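Thiol:disulfide interchange protein (Proteus mirabilis, PDB 4OD7) probably works as a periplasmic disulfide oxidoreductase of the thioredoxin family, introducing disulfide bonds into folding proteins by dithiol exchange. Local coordinates at residues A[72-77]-A[137-142]; A[78-81]-A[85-88]; A[111-116]-A[121-126]. The protein carries 1 engineered substitution. All coordinates share one frame; numbering follows the deposited sequence.

Interaction 1: A[72-77]-A[137-142]; sequences EMTRAW and SQQQNA
Gln139 of helix 130-145 reaches across to helix 70-83 and meets two residues one helical turn apart, Thr74 and Trp77. The nearest CA atoms, those of Thr74 and Gln139, are 7.8 Å apart, and the side chains of these residues run at each other from opposite directions. Gln139 has CG anti to its carbonyl carbon (chi1 -69°) and an extended chain beyond, which carries the amide to the surface of the other helix. There CG2 of Thr74 stands above the amide plane, 3.8 Å from both NE2 and OE1 of Gln139, a methyl laid against a flat polar group. The amide then works at both ends. Its NE2 gives a weak hydrogen bond to Thr74 O, at 3.4 Å and a bent N-H...O angle of 143°, while the same NE2 also hydrogen-bonds Leu135 O one turn back in its own helix. Its OE1 lies in the plane of the Trp77 ring, at the edge, 3.4 Å from CD1, and accepts a hydrogen bond from His62 N. Bonds at both ends fix the rotation of the buried amide. The indole NE1 itself is bound to Arg60 O, while OG1 of Thr74 turns to Asp64, His62 and Gly70. Three of these outside partners, Arg60, His62 and Asp64, come from strand 58-62 or directly after it, so the contact sits where helices meet the edge of the sheet. That is the junction characteristic of DsbA, a thioredoxin fold with a helical domain inserted after this strand.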
loop_
_atom_site.group_PDB
_atom_site.type_symbol
_atom_site.label_atom_id
_atom_site.label_comp_id
_atom_site.label_asym_id
_atom_site.label_seq_id
_atom_site.Cartn_x
_atom_site.Cartn_y
_atom_site.Cartn_z
ATOM N N GLU A 72 -14.725 2.745 2.021
ATOM C CA GLU A 72 -15.036 3.531 0.854
ATOM C C GLU A 72 -13.754 3.909 0.173
ATOM O O GLU A 72 -13.739 4.087 -1.040
ATOM C CB GLU A 72 -15.916 4.734 1.202
ATOM C CG GLU A 72 -17.286 4.246 1.582
ATOM C CD GLU A 72 -17.428 3.762 3.010
ATOM O OE1 GLU A 72 -16.476 3.749 3.787
ATOM O OE2 GLU A 72 -18.478 3.206 3.303
ATOM N N MET A 73 -12.685 4.057 0.963
ATOM C CA MET A 73 -11.395 4.414 0.432
ATOM C C MET A 73 -10.710 3.231 -0.182
ATOM O O MET A 73 -9.934 3.373 -1.122
ATOM C CB MET A 73 -10.538 5.056 1.532
ATOM C CG MET A 73 -11.035 6.490 1.849
ATOM S SD MET A 73 -10.970 7.720 0.561
ATOM C CE MET A 73 -9.225 7.892 0.368
ATOM N N THR A 74 -11.013 2.053 0.321
ATOM C CA THR A 74 -10.545 0.834 -0.314
ATOM C C THR A 74 -11.129 0.654 -1.701
ATOM O O THR A 74 -10.424 0.267 -2.601
ATOM C CB THR A 74 -10.889 -0.388 0.539
ATOM O OG1 THR A 74 -10.161 -0.305 1.757
ATOM C CG2 THR A 74 -10.572 -1.691 -0.155
ATOM N N ARG A 75 -12.409 0.982 -1.871
ATOM C CA ARG A 75 -13.042 0.959 -3.200
ATOM C C ARG A 75 -12.439 2.034 -4.125
ATOM O O ARG A 75 -12.182 1.757 -5.270
ATOM C CB ARG A 75 -14.548 1.131 -3.088
ATOM C CG ARG A 75 -15.290 1.045 -4.446
ATOM C CD ARG A 75 -16.793 0.871 -4.183
ATOM N NE ARG A 75 -17.124 -0.444 -3.624
ATOM C CZ ARG A 75 -17.321 -1.542 -4.324
ATOM N NH1 ARG A 75 -17.263 -1.539 -5.648
ATOM N NH2 ARG A 75 -17.595 -2.657 -3.689
ATOM N N ALA A 76 -12.172 3.232 -3.595
ATOM C CA ALA A 76 -11.483 4.302 -4.318
ATOM C C ALA A 76 -10.158 3.799 -4.862
ATOM O O ALA A 76 -9.784 4.085 -5.986
ATOM C CB ALA A 76 -11.240 5.496 -3.399
ATOM N N TRP A 77 -9.423 3.077 -4.041
ATOM C CA TRP A 77 -8.133 2.614 -4.476
ATOM C C TRP A 77 -8.315 1.569 -5.591
ATOM O O TRP A 77 -7.556 1.551 -6.543
ATOM C CB TRP A 77 -7.338 2.025 -3.323
ATOM C CG TRP A 77 -5.935 1.579 -3.725
ATOM C CD1 TRP A 77 -5.425 0.347 -3.612
ATOM C CD2 TRP A 77 -4.904 2.386 -4.306
ATOM N NE1 TRP A 77 -4.147 0.318 -4.060
ATOM C CE2 TRP A 77 -3.794 1.563 -4.491
ATOM C CE3 TRP A 77 -4.807 3.731 -4.663
ATOM C CZ2 TRP A 77 -2.593 2.032 -5.033
ATOM C CZ3 TRP A 77 -3.598 4.199 -5.190
ATOM C CH2 TRP A 77 -2.526 3.354 -5.375
ATOM N N SER A 137 -12.687 -7.184 -3.206
ATOM C CA SER A 137 -12.643 -8.510 -2.597
ATOM C C SER A 137 -11.217 -8.950 -2.446
ATOM O O SER A 137 -10.839 -9.485 -1.420
ATOM C CB SER A 137 -13.457 -9.490 -3.399
ATOM O OG SER A 137 -14.778 -9.034 -3.432
ATOM N N GLN A 138 -10.414 -8.706 -3.478
ATOM C CA GLN A 138 -9.007 -9.087 -3.472
ATOM C C GLN A 138 -8.244 -8.465 -2.307
ATOM O O GLN A 138 -7.405 -9.121 -1.700
ATOM C CB GLN A 138 -8.325 -8.646 -4.747
ATOM C CG GLN A 138 -6.911 -9.189 -4.819
ATOM C CD GLN A 138 -6.357 -9.173 -6.225
ATOM O OE1 GLN A 138 -6.334 -10.189 -6.897
ATOM N NE2 GLN A 138 -5.890 -8.004 -6.668
ATOM N N GLN A 139 -8.508 -7.186 -2.067
ATOM C CA GLN A 139 -7.868 -6.424 -0.987
ATOM C C GLN A 139 -8.267 -6.908 0.400
ATOM O O GLN A 139 -7.428 -7.185 1.265
ATOM C CB GLN A 139 -8.219 -4.965 -1.153
ATOM C CG GLN A 139 -7.557 -4.372 -2.352
ATOM C CD GLN A 139 -7.919 -2.924 -2.567
ATOM O OE1 GLN A 139 -7.286 -2.020 -2.011
ATOM N NE2 GLN A 139 -8.933 -2.688 -3.394
ATOM N N GLN A 140 -9.575 -7.030 0.579
ATOM C CA GLN A 140 -10.160 -7.388 1.839
ATOM C C GLN A 140 -9.713 -8.771 2.264
ATOM O O GLN A 140 -9.443 -8.983 3.415
ATOM C CB GLN A 140 -11.669 -7.355 1.722
ATOM C CG GLN A 140 -12.284 -5.980 1.475
ATOM C CD GLN A 140 -13.784 -6.096 1.199
ATOM O OE1 GLN A 140 -14.236 -7.066 0.562
ATOM N NE2 GLN A 140 -14.567 -5.120 1.667
ATOM N N ASN A 141 -9.644 -9.706 1.316
ATOM C CA ASN A 141 -9.173 -11.073 1.575
ATOM C C ASN A 141 -7.717 -11.134 1.850
ATOM O O ASN A 141 -7.288 -11.982 2.608
ATOM C CB ASN A 141 -9.413 -11.989 0.389
ATOM C CG ASN A 141 -10.847 -12.309 0.164
ATOM O OD1 ASN A 141 -11.220 -12.622 -0.952
ATOM N ND2 ASN A 141 -11.661 -12.273 1.208
ATOM N N ALA A 142 -6.951 -10.255 1.198
ATOM C CA ALA A 142 -5.507 -10.187 1.430
ATOM C C ALA A 142 -5.178 -9.709 2.809
ATOM O O ALA A 142 -4.304 -10.249 3.447
ATOM C CB ALA A 142 -4.824 -9.246 0.398
#

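Interaction 2: A[78-81]-A[85-88]; sequences AVAI and VEDQ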
loop_
_atom_site.group_PDB
_atom_site.type_symbol
_atom_site.label_atom_id
_atom_site.label_comp_id
_atom_site.label_asym_id
_atom_site.label_seq_id
_atom_site.Cartn_x
_atom_site.Cartn_y
_atom_site.Cartn_z
ATOM N N ALA A 78 -9.317 0.705 -5.450
ATOM C CA ALA A 78 -9.680 -0.233 -6.529
ATOM C C ALA A 78 -10.015 0.522 -7.845
ATOM O O ALA A 78 -9.736 0.036 -8.900
ATOM C CB ALA A 78 -10.833 -1.121 -6.112
ATOM N N VAL A 79 -10.751 1.630 -7.755
ATOM C CA VAL A 79 -11.049 2.451 -8.930
ATOM C C VAL A 79 -9.748 2.988 -9.528
ATOM O O VAL A 79 -9.586 3.026 -10.743
ATOM C CB VAL A 79 -12.018 3.593 -8.583
ATOM C CG1 VAL A 79 -12.164 4.564 -9.766
ATOM C CG2 VAL A 79 -13.369 3.013 -8.202
ATOM N N ALA A 80 -8.837 3.438 -8.663
ATOM C CA ALA A 80 -7.583 4.001 -9.122
ATOM C C ALA A 80 -6.790 2.967 -9.915
ATOM O O ALA A 80 -6.160 3.306 -10.927
ATOM C CB ALA A 80 -6.783 4.503 -7.961
ATOM N N ILE A 81 -6.780 1.730 -9.408
ATOM C CA ILE A 81 -6.132 0.594 -10.062
ATOM C C ILE A 81 -6.818 0.309 -11.380
ATOM O O ILE A 81 -6.144 0.130 -12.388
ATOM C CB ILE A 81 -6.124 -0.650 -9.199
ATOM C CG1 ILE A 81 -5.261 -0.385 -7.948
ATOM C CG2 ILE A 81 -5.599 -1.860 -9.981
ATOM C CD1 ILE A 81 -5.436 -1.400 -6.905
ATOM N N VAL A 85 -4.783 5.063 -12.617
ATOM C CA VAL A 85 -4.454 6.456 -12.303
ATOM C C VAL A 85 -3.920 6.626 -10.882
ATOM O O VAL A 85 -4.088 7.656 -10.266
ATOM C CB VAL A 85 -5.698 7.355 -12.557
ATOM C CG1 VAL A 85 -6.126 7.306 -14.016
ATOM C CG2 VAL A 85 -6.871 6.934 -11.658
ATOM N N GLU A 86 -3.318 5.565 -10.376
ATOM C CA GLU A 86 -2.762 5.506 -9.033
ATOM C C GLU A 86 -1.862 6.707 -8.771
ATOM O O GLU A 86 -2.053 7.426 -7.820
ATOM C CB GLU A 86 -1.959 4.221 -8.841
ATOM C CG GLU A 86 -2.715 2.906 -9.029
ATOM C CD GLU A 86 -2.535 2.338 -10.435
ATOM O OE1 GLU A 86 -2.322 3.129 -11.389
ATOM O OE2 GLU A 86 -2.553 1.089 -10.598
ATOM N N ASP A 87 -0.925 6.964 -9.665
ATOM C CA ASP A 87 0.025 8.043 -9.442
ATOM C C ASP A 87 -0.574 9.436 -9.410
ATOM O O ASP A 87 -0.075 10.323 -8.726
ATOM C CB ASP A 87 1.075 8.023 -10.562
ATOM C CG ASP A 87 2.120 6.959 -10.377
ATOM O OD1 ASP A 87 2.041 6.224 -9.378
ATOM O OD2 ASP A 87 3.012 6.853 -11.257
ATOM N N GLN A 88 -1.638 9.619 -10.160
ATOM C CA GLN A 88 -2.347 10.885 -10.250
ATOM C C GLN A 88 -3.245 11.174 -9.039
ATOM O O GLN A 88 -3.308 12.285 -8.598
ATOM C CB GLN A 88 -3.206 10.916 -11.534
ATOM C CG GLN A 88 -2.462 11.107 -12.871
ATOM C CD GLN A 88 -1.463 10.000 -13.240
ATOM O OE1 GLN A 88 -1.716 8.793 -13.071
ATOM N NE2 GLN A 88 -0.311 10.421 -13.748
#
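Ala80 and Val85 close the tight junction between helix 70-83 and helix 86-99, two consecutive helices of the inserted helical domain. The evidence is a hydrogen bond from Val85 N to Ala80 O, 2.8 Å long with an N-H...O angle of 154° and the donor in the carbonyl plane. It is a bond from residue i+5 to residue i, consistent with a Schellman motif closing helix 70-83, while Val85 already holds the N-cap position of the next helix. The Val85 side chain follows its own amide: CG2, set between backbone N and carbonyl carbon, leans on the Ala80 main chain, 3.9 Å from its CA. Glu86 approaches differently. Its chain is bent at chi2 (96°), bringing the carboxylate back alongside Ala80 O and Ile81 CA, with the side chains of Glu86 and Ile81 passing at a slant. CD of Glu86 comes to 3.8 Å from Ala80 O, and the contact is one of packing, without a hydrogen bond. The buried Glu86 N has no partner in the model, lying 3.7 Å from the same Ala80 O. Of the two carboxylate oxygens of Glu86, OE2 is the one nearer helix 70-83, 3.7 Å from Ile81 CA.

Interaction 3: A[111-116]-A[121-126]; sequences TTFINA and EDYDAA
The backbones of helix 106-115 and helix 120-126 come nearest at Phe113 and Tyr123, whose CA atoms are 7.6 Å apart, with both side chains directed into the space between the helices. The two are successive helices joined by a short turn, packed at a steep angle in the DsbA helical domain, and their contact is a single edge-to-face aromatic pair. Tyr123 supplies the edge and Phe113 the face. The ring centroids are 4.9 Å apart and the planes meet at 60°, so the pair is T-shaped but tilted away from the perpendicular. The two side chains cross at about a right angle. Tyr123 has CG anti to its backbone N (chi1 -176°), which sends its ring across to Phe113, where the CD1-CE1 edge does the touching. This edge is displaced from the middle of the phenyl ring toward its rim, on the side where the side chain begins: Tyr123 CD1 is 3.6 Å from Phe113 CB, a contact beyond the ring itself. No hydrogen bond joins the two segments; the aromatic pair carries their contact. Both rings are buried. Phe113 also packs on Val89 and Leu93 of helix 86-99 and on Ala76 and Val79 of helix 70-83, while Tyr123 adds Val79 and Ile109. On the Tyr123 helix, Asp124 forms a salt bridge with Arg110, a second tie between the same two helices. At the closest point of the pair, Tyr123 CE1 stands above the Phe113 ring, 3.4 Å from CG.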
loop_
_atom_site.group_PDB
_atom_site.type_symbol
_atom_site.label_atom_id
_atom_site.label_comp_id
_atom_site.label_asym_id
_atom_site.label_seq_id
_atom_site.Cartn_x
_atom_site.Cartn_y
_atom_site.Cartn_z
ATOM N N THR A 111 -15.289 13.651 -6.524
ATOM C CA THR A 111 -14.778 14.974 -6.925
ATOM C C THR A 111 -13.274 14.956 -7.001
ATOM O O THR A 111 -12.717 15.568 -7.876
ATOM C CB THR A 111 -15.185 16.098 -5.964
ATOM O OG1 THR A 111 -16.610 16.244 -5.984
ATOM C CG2 THR A 111 -14.561 17.381 -6.385
ATOM N N THR A 112 -12.622 14.258 -6.075
ATOM C CA THR A 112 -11.164 14.135 -6.063
ATOM C C THR A 112 -10.581 13.490 -7.326
ATOM O O THR A 112 -9.639 14.003 -7.919
ATOM C CB THR A 112 -10.714 13.290 -4.836
ATOM O OG1 THR A 112 -11.249 13.865 -3.641
ATOM C CG2 THR A 112 -9.183 13.192 -4.736
ATOM N N PHE A 113 -11.174 12.380 -7.743
ATOM C CA PHE A 113 -10.783 11.710 -8.979
ATOM C C PHE A 113 -10.948 12.680 -10.170
ATOM O O PHE A 113 -10.026 12.836 -10.967
ATOM C CB PHE A 113 -11.595 10.454 -9.183
ATOM C CG PHE A 113 -11.032 9.248 -8.448
ATOM C CD1 PHE A 113 -10.409 8.212 -9.129
ATOM C CD2 PHE A 113 -11.075 9.172 -7.075
ATOM C CE1 PHE A 113 -9.892 7.118 -8.449
ATOM C CE2 PHE A 113 -10.563 8.042 -6.394
ATOM C CZ PHE A 113 -9.965 7.046 -7.076
ATOM N N ILE A 114 -12.104 13.349 -10.260
ATOM C CA ILE A 114 -12.380 14.280 -11.364
ATOM C C ILE A 114 -11.379 15.450 -11.398
ATOM O O ILE A 114 -10.903 15.804 -12.469
ATOM C CB ILE A 114 -13.837 14.836 -11.291
ATOM C CG1 ILE A 114 -14.866 13.709 -11.526
ATOM C CG2 ILE A 114 -14.028 15.976 -12.291
ATOM C CD1 ILE A 114 -16.288 14.074 -11.179
ATOM N N ASN A 115 -11.001 16.006 -10.248
ATOM C CA ASN A 115 -9.984 17.057 -10.223
ATOM C C ASN A 115 -8.569 16.581 -10.545
ATOM O O ASN A 115 -7.726 17.364 -10.968
ATOM C CB ASN A 115 -9.959 17.674 -8.875
ATOM C CG ASN A 115 -11.026 18.639 -8.709
ATOM O OD1 ASN A 115 -11.370 19.354 -9.639
ATOM N ND2 ASN A 115 -11.630 18.638 -7.530
ATOM N N ALA A 116 -8.336 15.282 -10.384
ATOM C CA ALA A 116 -7.092 14.638 -10.813
ATOM C C ALA A 116 -7.163 14.183 -12.288
ATOM O O ALA A 116 -6.356 13.342 -12.708
ATOM C CB ALA A 116 -6.776 13.454 -9.911
ATOM N N GLU A 121 -17.514 10.255 -16.236
ATOM C CA GLU A 121 -18.272 9.156 -16.783
ATOM C C GLU A 121 -17.505 7.844 -16.593
ATOM O O GLU A 121 -18.125 6.823 -16.315
ATOM C CB GLU A 121 -18.571 9.367 -18.271
ATOM C CG GLU A 121 -17.372 9.782 -19.116
ATOM C CD GLU A 121 -17.199 11.274 -19.324
ATOM O OE1 GLU A 121 -17.587 12.069 -18.447
ATOM O OE2 GLU A 121 -16.621 11.641 -20.373
ATOM N N ASP A 122 -16.175 7.858 -16.675
ATOM C CA ASP A 122 -15.400 6.630 -16.446
ATOM C C ASP A 122 -15.452 6.177 -14.980
ATOM O O ASP A 122 -15.603 4.986 -14.653
ATOM C CB ASP A 122 -13.947 6.850 -16.789
ATOM C CG ASP A 122 -13.698 6.901 -18.247
ATOM O OD1 ASP A 122 -14.657 6.850 -19.039
ATOM O OD2 ASP A 122 -12.514 7.056 -18.584
ATOM N N TYR A 123 -15.344 7.159 -14.092
ATOM C CA TYR A 123 -15.434 6.903 -12.690
ATOM C C TYR A 123 -16.772 6.274 -12.422
ATOM O O TYR A 123 -16.835 5.301 -11.721
ATOM C CB TYR A 123 -15.243 8.188 -11.877
ATOM C CG TYR A 123 -15.238 7.973 -10.375
ATOM C CD1 TYR A 123 -14.044 7.812 -9.671
ATOM C CD2 TYR A 123 -16.418 7.918 -9.661
ATOM C CE1 TYR A 123 -14.044 7.623 -8.279
ATOM C CE2 TYR A 123 -16.426 7.710 -8.279
ATOM C CZ TYR A 123 -15.239 7.561 -7.590
ATOM O OH TYR A 123 -15.248 7.377 -6.221
ATOM N N ASP A 124 -17.848 6.809 -12.990
ATOM C CA ASP A 124 -19.177 6.276 -12.678
ATOM C C ASP A 124 -19.383 4.871 -13.191
ATOM O O ASP A 124 -20.141 4.099 -12.594
ATOM C CB ASP A 124 -20.266 7.181 -13.231
ATOM C CG ASP A 124 -20.341 8.522 -12.500
ATOM O OD1 ASP A 124 -19.834 8.597 -11.337
ATOM O OD2 ASP A 124 -20.943 9.475 -13.093
ATOM N N ALA A 125 -18.722 4.571 -14.303
ATOM C CA ALA A 125 -18.777 3.239 -14.910
ATOM C C ALA A 125 -17.985 2.249 -14.069
ATOM O O ALA A 125 -18.440 1.155 -13.774
ATOM C CB ALA A 125 -18.227 3.284 -16.328
ATOM N N ALA A 126 -16.827 2.693 -13.614
ATOM C CA ALA A 126 -15.899 1.833 -12.888
ATOM C C ALA A 126 -16.337 1.520 -11.449
ATOM O O ALA A 126 -16.115 0.422 -10.998
ATOM C CB ALA A 126 -14.481 2.465 -12.895
#

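How the interactions relate
Leaving strand 58-62, the chain enters helix 70-83, whose 72-77 part meets its partner only some sixty residues later. Interaction 2 closes first, a short loop between the end of this helix and the start of helix 86-99. Interaction 3 follows in series, joining helices 106-115 and 120-126. Only when helix 130-145 returns does interaction 1 close, so the other two nest inside its loop and none cross. They also touch: Val79 CG1 lies 3.7 Å from Phe113 CE1, and Trp77 CH2 lies 3.6 Å from Glu86 CB. Helix 70-83 thus links the outer helix pair 106-115/120-126 to the sheet edge, with interactions 1 and 3 centred about 17 Å apart.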